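Local coordinates for protein 4-oxalmesaconate hydratase (Pseudomonas putida, PDB 5CGZ) that hydrates the enol form of oxalomesaconate to 4-carboxy-4-hydroxy-2-oxoadipate, the third step of gallate breakdown, as a zinc-dependent enzyme, at residues V15-E27 against L173-I186. Sequence-based numbering, arbitrary orientation.
Sequences VWRAGGAIALHAE and LDITSVWDKKYAAI
Two groups grip the buried ammonium of Lys182: its NZ gives a hydrogen bond to Trp16 O (2.8 Å) and forms a salt bridge with Glu226. The donor meets the Trp16 carbonyl from above its plane, 43° out of it. With CG anti to the backbone N (chi1 175°) and the chain extended, the lysine runs past Gly20, CD lying 3.5 Å from Gly20 N. Glu226 also takes the N-H groups of Gly20 and Ala21, which lack bonds to the preceding turn, so it bridges the kink in helix 13-27 and the lysine. A methionine in place of Lys182 would probably leave Trp16 O without this donor and the Glu226 carboxylate without its buried countercharge.

At the solvent-facing end, Lys181 NZ makes a salt bridge with Glu27 OE2 (2.7 Å), meeting the anti lone pair of that oxygen. One water joins Lys181 NZ to Ala23 O, and two more tie the Glu27 carboxylate to Ser177. Between these polar ends, Val178 CB sits 3.8 Å from Ala23 CB. On the strand side, Leu24 and Leu173 meet tip to tip, and Leu173 CD2 presses tightly on Ala21, 3.4 Å from its CA, and touches the His25 ring edge. Beyond Lys182, Ile186 crosses Trp16 at about a right angle, CG2 lying 3.9 Å from CZ3.

The helix axes pass 8.5 Å apart at 139°; Gly19 lies against Lys182, and Gly20 also packs against Ile175 and Val178. The contact joins helix 13-27, the first of the Rossmann-like PIG-L/MshB fold and starting at zinc ligand Asp13, to helix 179-186 and strand 171-174, outermost in this chain but continued by a neighbouring subunit's strand.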
loop_
_atom_site.group_PDB
_atom_site.type_symbol
_atom_site.label_atom_id
_atom_site.label_comp_id
_atom_site.label_asym_id
_atom_site.label_seq_id
_atom_site.Cartn_x
_atom_site.Cartn_y
_atom_site.Cartn_z
ATOM N N VAL A 15 9.745 28.608 -2.464
ATOM C CA VAL A 15 10.430 29.238 -1.338
ATOM C C VAL A 15 10.285 28.384 -0.072
ATOM O O VAL A 15 11.280 28.045 0.555
ATOM C CB VAL A 15 9.907 30.679 -1.075
ATOM C CG1 VAL A 15 10.574 31.280 0.163
ATOM C CG2 VAL A 15 10.163 31.562 -2.290
ATOM N N TRP A 16 9.057 28.013 0.286
ATOM C CA TRP A 16 8.846 27.178 1.475
ATOM C C TRP A 16 9.537 25.823 1.371
ATOM O O TRP A 16 10.118 25.335 2.345
ATOM C CB TRP A 16 7.359 26.916 1.731
ATOM C CG TRP A 16 6.441 28.104 1.726
ATOM C CD1 TRP A 16 5.370 28.303 0.901
ATOM C CD2 TRP A 16 6.481 29.231 2.612
ATOM N NE1 TRP A 16 4.749 29.492 1.211
ATOM C CE2 TRP A 16 5.412 30.081 2.254
ATOM C CE3 TRP A 16 7.314 29.604 3.673
ATOM C CZ2 TRP A 16 5.159 31.285 2.913
ATOM C CZ3 TRP A 16 7.061 30.798 4.329
ATOM C CH2 TRP A 16 5.994 31.625 3.944
ATOM N N ARG A 17 9.462 25.218 0.190
ATOM C CA ARG A 17 9.725 23.782 0.036
ATOM C C ARG A 17 11.050 23.446 -0.630
ATOM O O ARG A 17 11.515 22.313 -0.522
ATOM C CB ARG A 17 8.588 23.131 -0.773
ATOM C CG ARG A 17 7.229 23.515 -0.252
ATOM C CD ARG A 17 6.050 22.801 -0.907
ATOM N NE ARG A 17 4.880 23.604 -0.571
ATOM C CZ ARG A 17 4.340 23.644 0.643
ATOM N NH1 ARG A 17 4.821 22.870 1.615
ATOM N NH2 ARG A 17 3.312 24.440 0.878
ATOM N N ALA A 18 11.648 24.411 -1.327
ATOM C CA ALA A 18 12.850 24.139 -2.117
ATOM C C ALA A 18 13.951 25.189 -1.951
ATOM O O ALA A 18 14.992 25.096 -2.605
ATOM C CB ALA A 18 12.478 24.021 -3.598
ATOM N N GLY A 19 13.718 26.190 -1.101
ATOM C CA GLY A 19 14.663 27.284 -0.942
ATOM C C GLY A 19 16.064 26.801 -0.599
ATOM O O GLY A 19 17.051 27.242 -1.197
ATOM N N GLY A 20 16.152 25.880 0.354
ATOM C CA GLY A 20 17.433 25.303 0.732
ATOM C C GLY A 20 18.111 24.599 -0.429
ATOM O O GLY A 20 19.285 24.834 -0.702
ATOM N N ALA A 21 17.375 23.725 -1.113
ATOM C CA ALA A 21 17.942 22.958 -2.211
ATOM C C ALA A 21 18.454 23.895 -3.311
ATOM O O ALA A 21 19.494 23.645 -3.923
ATOM C CB ALA A 21 16.904 21.974 -2.774
ATOM N N ILE A 22 17.715 24.967 -3.563
ATOM C CA ILE A 22 18.102 25.930 -4.593
ATOM C C ILE A 22 19.410 26.643 -4.216
ATOM O O ILE A 22 20.375 26.647 -4.994
ATOM C CB ILE A 22 16.972 26.964 -4.843
ATOM C CG1 ILE A 22 15.759 26.263 -5.477
ATOM C CG2 ILE A 22 17.474 28.096 -5.746
ATOM C CD1 ILE A 22 14.501 27.108 -5.553
ATOM N N ALA A 23 19.447 27.217 -3.014
ATOM C CA ALA A 23 20.623 27.945 -2.546
ATOM C C ALA A 23 21.838 27.031 -2.451
ATOM O O ALA A 23 22.952 27.433 -2.796
ATOM C CB ALA A 23 20.345 28.600 -1.189
ATOM N N LEU A 24 21.627 25.800 -1.990
ATOM C CA LEU A 24 22.733 24.868 -1.802
ATOM C C LEU A 24 23.377 24.506 -3.145
ATOM O O LEU A 24 24.604 24.545 -3.291
ATOM C CB LEU A 24 22.271 23.596 -1.069
ATOM C CG LEU A 24 23.388 22.639 -0.632
ATOM C CD1 LEU A 24 24.249 23.260 0.463
ATOM C CD2 LEU A 24 22.845 21.280 -0.181
ATOM N N HIS A 25 22.564 24.146 -4.131
ATOM C CA HIS A 25 23.134 23.731 -5.410
ATOM C C HIS A 25 23.693 24.927 -6.204
ATOM O O HIS A 25 24.663 24.776 -6.949
ATOM C CB HIS A 25 22.101 22.953 -6.236
ATOM C CG HIS A 25 21.820 21.580 -5.695
ATOM N ND1 HIS A 25 20.921 21.354 -4.674
ATOM C CD2 HIS A 25 22.352 20.372 -6.006
ATOM C CE1 HIS A 25 20.895 20.061 -4.391
ATOM N NE2 HIS A 25 21.754 19.444 -5.185
ATOM N N ALA A 26 23.099 26.104 -6.041
ATOM C CA ALA A 26 23.652 27.307 -6.660
ATOM C C ALA A 26 25.110 27.509 -6.209
ATOM O O ALA A 26 25.986 27.836 -7.020
ATOM C CB ALA A 26 22.803 28.532 -6.314
ATOM N N GLU A 27 25.377 27.275 -4.925
ATOM C CA GLU A 27 26.732 27.430 -4.396
ATOM C C GLU A 27 27.655 26.332 -4.903
ATOM O O GLU A 27 28.882 26.468 -4.852
ATOM C CB GLU A 27 26.715 27.459 -2.865
ATOM C CG GLU A 27 26.003 28.684 -2.317
ATOM C CD GLU A 27 26.186 28.864 -0.817
ATOM O OE1 GLU A 27 26.828 28.003 -0.177
ATOM O OE2 GLU A 27 25.695 29.879 -0.278
ATOM N N LEU A 173 18.341 16.343 2.353
ATOM C CA LEU A 173 19.353 17.271 1.879
ATOM C C LEU A 173 19.769 18.170 3.037
ATOM O O LEU A 173 18.938 18.885 3.589
ATOM C CB LEU A 173 18.820 18.110 0.715
ATOM C CG LEU A 173 19.821 19.033 0.019
ATOM C CD1 LEU A 173 20.852 18.209 -0.770
ATOM C CD2 LEU A 173 19.095 20.035 -0.889
ATOM N N ASP A 174 21.043 18.120 3.408
ATOM C CA ASP A 174 21.548 18.963 4.489
ATOM C C ASP A 174 21.702 20.388 3.988
ATOM O O ASP A 174 22.590 20.675 3.187
ATOM C CB ASP A 174 22.886 18.432 5.013
ATOM C CG ASP A 174 23.408 19.228 6.202
ATOM O OD1 ASP A 174 22.755 20.215 6.608
ATOM O OD2 ASP A 174 24.486 18.867 6.726
ATOM N N ILE A 175 20.839 21.280 4.459
ATOM C CA ILE A 175 20.871 22.664 4.006
ATOM C C ILE A 175 21.375 23.602 5.101
ATOM O O ILE A 175 21.171 24.814 5.036
ATOM C CB ILE A 175 19.474 23.151 3.538
ATOM C CG1 ILE A 175 18.481 23.134 4.704
ATOM C CG2 ILE A 175 18.974 22.318 2.354
ATOM C CD1 ILE A 175 17.221 23.965 4.424
ATOM N N THR A 176 22.027 23.034 6.107
ATOM C CA THR A 176 22.542 23.819 7.221
ATOM C C THR A 176 23.390 25.019 6.747
ATOM O O THR A 176 23.268 26.123 7.275
ATOM C CB THR A 176 23.385 22.945 8.159
ATOM O OG1 THR A 176 22.562 21.901 8.713
ATOM C CG2 THR A 176 23.976 23.796 9.282
ATOM N N SER A 177 24.220 24.803 5.731
ATOM C CA SER A 177 25.134 25.848 5.257
ATOM C C SER A 177 24.436 26.982 4.506
ATOM O O SER A 177 25.045 28.017 4.255
ATOM C CB SER A 177 26.218 25.238 4.359
ATOM O OG SER A 177 25.656 24.726 3.161
ATOM N N VAL A 178 23.164 26.811 4.151
ATOM C CA VAL A 178 22.458 27.892 3.466
ATOM C C VAL A 178 21.168 28.294 4.157
ATOM O O VAL A 178 20.326 28.959 3.552
ATOM C CB VAL A 178 22.124 27.528 1.995
ATOM C CG1 VAL A 178 23.411 27.404 1.172
ATOM C CG2 VAL A 178 21.282 26.241 1.924
ATOM N N TRP A 179 21.003 27.917 5.419
ATOM C CA TRP A 179 19.747 28.241 6.091
ATOM C C TRP A 179 19.469 29.751 6.083
ATOM O O TRP A 179 18.325 30.168 5.881
ATOM C CB TRP A 179 19.711 27.714 7.540
ATOM C CG TRP A 179 18.480 28.207 8.227
ATOM C CD1 TRP A 179 18.409 29.162 9.201
ATOM C CD2 TRP A 179 17.126 27.836 7.926
ATOM N NE1 TRP A 179 17.095 29.386 9.547
ATOM C CE2 TRP A 179 16.289 28.587 8.781
ATOM C CE3 TRP A 179 16.544 26.931 7.030
ATOM C CZ2 TRP A 179 14.898 28.464 8.763
ATOM C CZ3 TRP A 179 15.161 26.810 7.010
ATOM C CH2 TRP A 179 14.353 27.577 7.870
ATOM N N ASP A 180 20.500 30.573 6.280
ATOM C CA ASP A 180 20.286 32.026 6.327
ATOM C C ASP A 180 19.672 32.541 5.030
ATOM O O ASP A 180 18.802 33.414 5.051
ATOM C CB ASP A 180 21.597 32.769 6.616
ATOM C CG ASP A 180 22.080 32.570 8.050
ATOM O OD1 ASP A 180 21.291 32.082 8.894
ATOM O OD2 ASP A 180 23.251 32.908 8.331
ATOM N N LYS A 181 20.123 31.996 3.903
ATOM C CA LYS A 181 19.555 32.361 2.613
ATOM C C LYS A 181 18.105 31.894 2.511
ATOM O O LYS A 181 17.239 32.665 2.100
ATOM C CB LYS A 181 20.390 31.780 1.467
ATOM C CG LYS A 181 21.680 32.539 1.213
ATOM C CD LYS A 181 22.497 31.895 0.102
ATOM C CE LYS A 181 23.703 32.757 -0.273
ATOM N NZ LYS A 181 24.507 32.107 -1.352
ATOM N N LYS A 182 17.825 30.645 2.896
ATOM C CA LYS A 182 16.447 30.174 2.786
ATOM C C LYS A 182 15.532 31.037 3.646
ATOM O O LYS A 182 14.434 31.409 3.226
ATOM C CB LYS A 182 16.288 28.702 3.189
ATOM C CG LYS A 182 14.810 28.278 3.187
ATOM C CD LYS A 182 14.587 26.777 3.355
ATOM C CE LYS A 182 13.115 26.441 3.062
ATOM N NZ LYS A 182 12.832 24.971 3.061
ATOM N N TYR A 183 15.987 31.365 4.845
ATOM C CA TYR A 183 15.149 32.143 5.750
ATOM C C TYR A 183 14.958 33.585 5.265
ATOM O O TYR A 183 13.880 34.167 5.422
ATOM C CB TYR A 183 15.728 32.144 7.167
ATOM C CG TYR A 183 14.783 32.798 8.145
ATOM C CD1 TYR A 183 13.558 32.208 8.450
ATOM C CD2 TYR A 183 15.090 34.023 8.733
ATOM C CE1 TYR A 183 12.674 32.807 9.331
ATOM C CE2 TYR A 183 14.207 34.633 9.616
ATOM C CZ TYR A 183 13.003 34.021 9.905
ATOM O OH TYR A 183 12.128 34.616 10.774
ATOM N N ALA A 184 16.001 34.167 4.679
ATOM C CA ALA A 184 15.867 35.499 4.092
ATOM C C ALA A 184 14.878 35.468 2.931
ATOM O O ALA A 184 14.075 36.385 2.765
ATOM C CB ALA A 184 17.222 36.028 3.631
ATOM N N ALA A 185 14.917 34.404 2.132
ATOM C CA ALA A 185 13.937 34.260 1.054
ATOM C C ALA A 185 12.531 34.107 1.638
ATOM O O ALA A 185 11.563 34.678 1.137
ATOM C CB ALA A 185 14.280 33.070 0.168
ATOM N N ILE A 186 12.429 33.323 2.706
ATOM C CA ILE A 186 11.155 33.123 3.389
ATOM C C ILE A 186 10.554 34.459 3.841
ATOM O O ILE A 186 9.342 34.681 3.741
ATOM C CB ILE A 186 11.336 32.165 4.595
ATOM C CG1 ILE A 186 11.201 30.711 4.129
ATOM C CG2 ILE A 186 10.331 32.455 5.699
ATOM C CD1 ILE A 186 11.402 29.707 5.239
HETATM O O HOH W 1 23.146 30.404 -3.334
HETATM O O HOH W 2 25.617 30.379 2.245
HETATM O O HOH W 3 26.854 25.605 0.795
#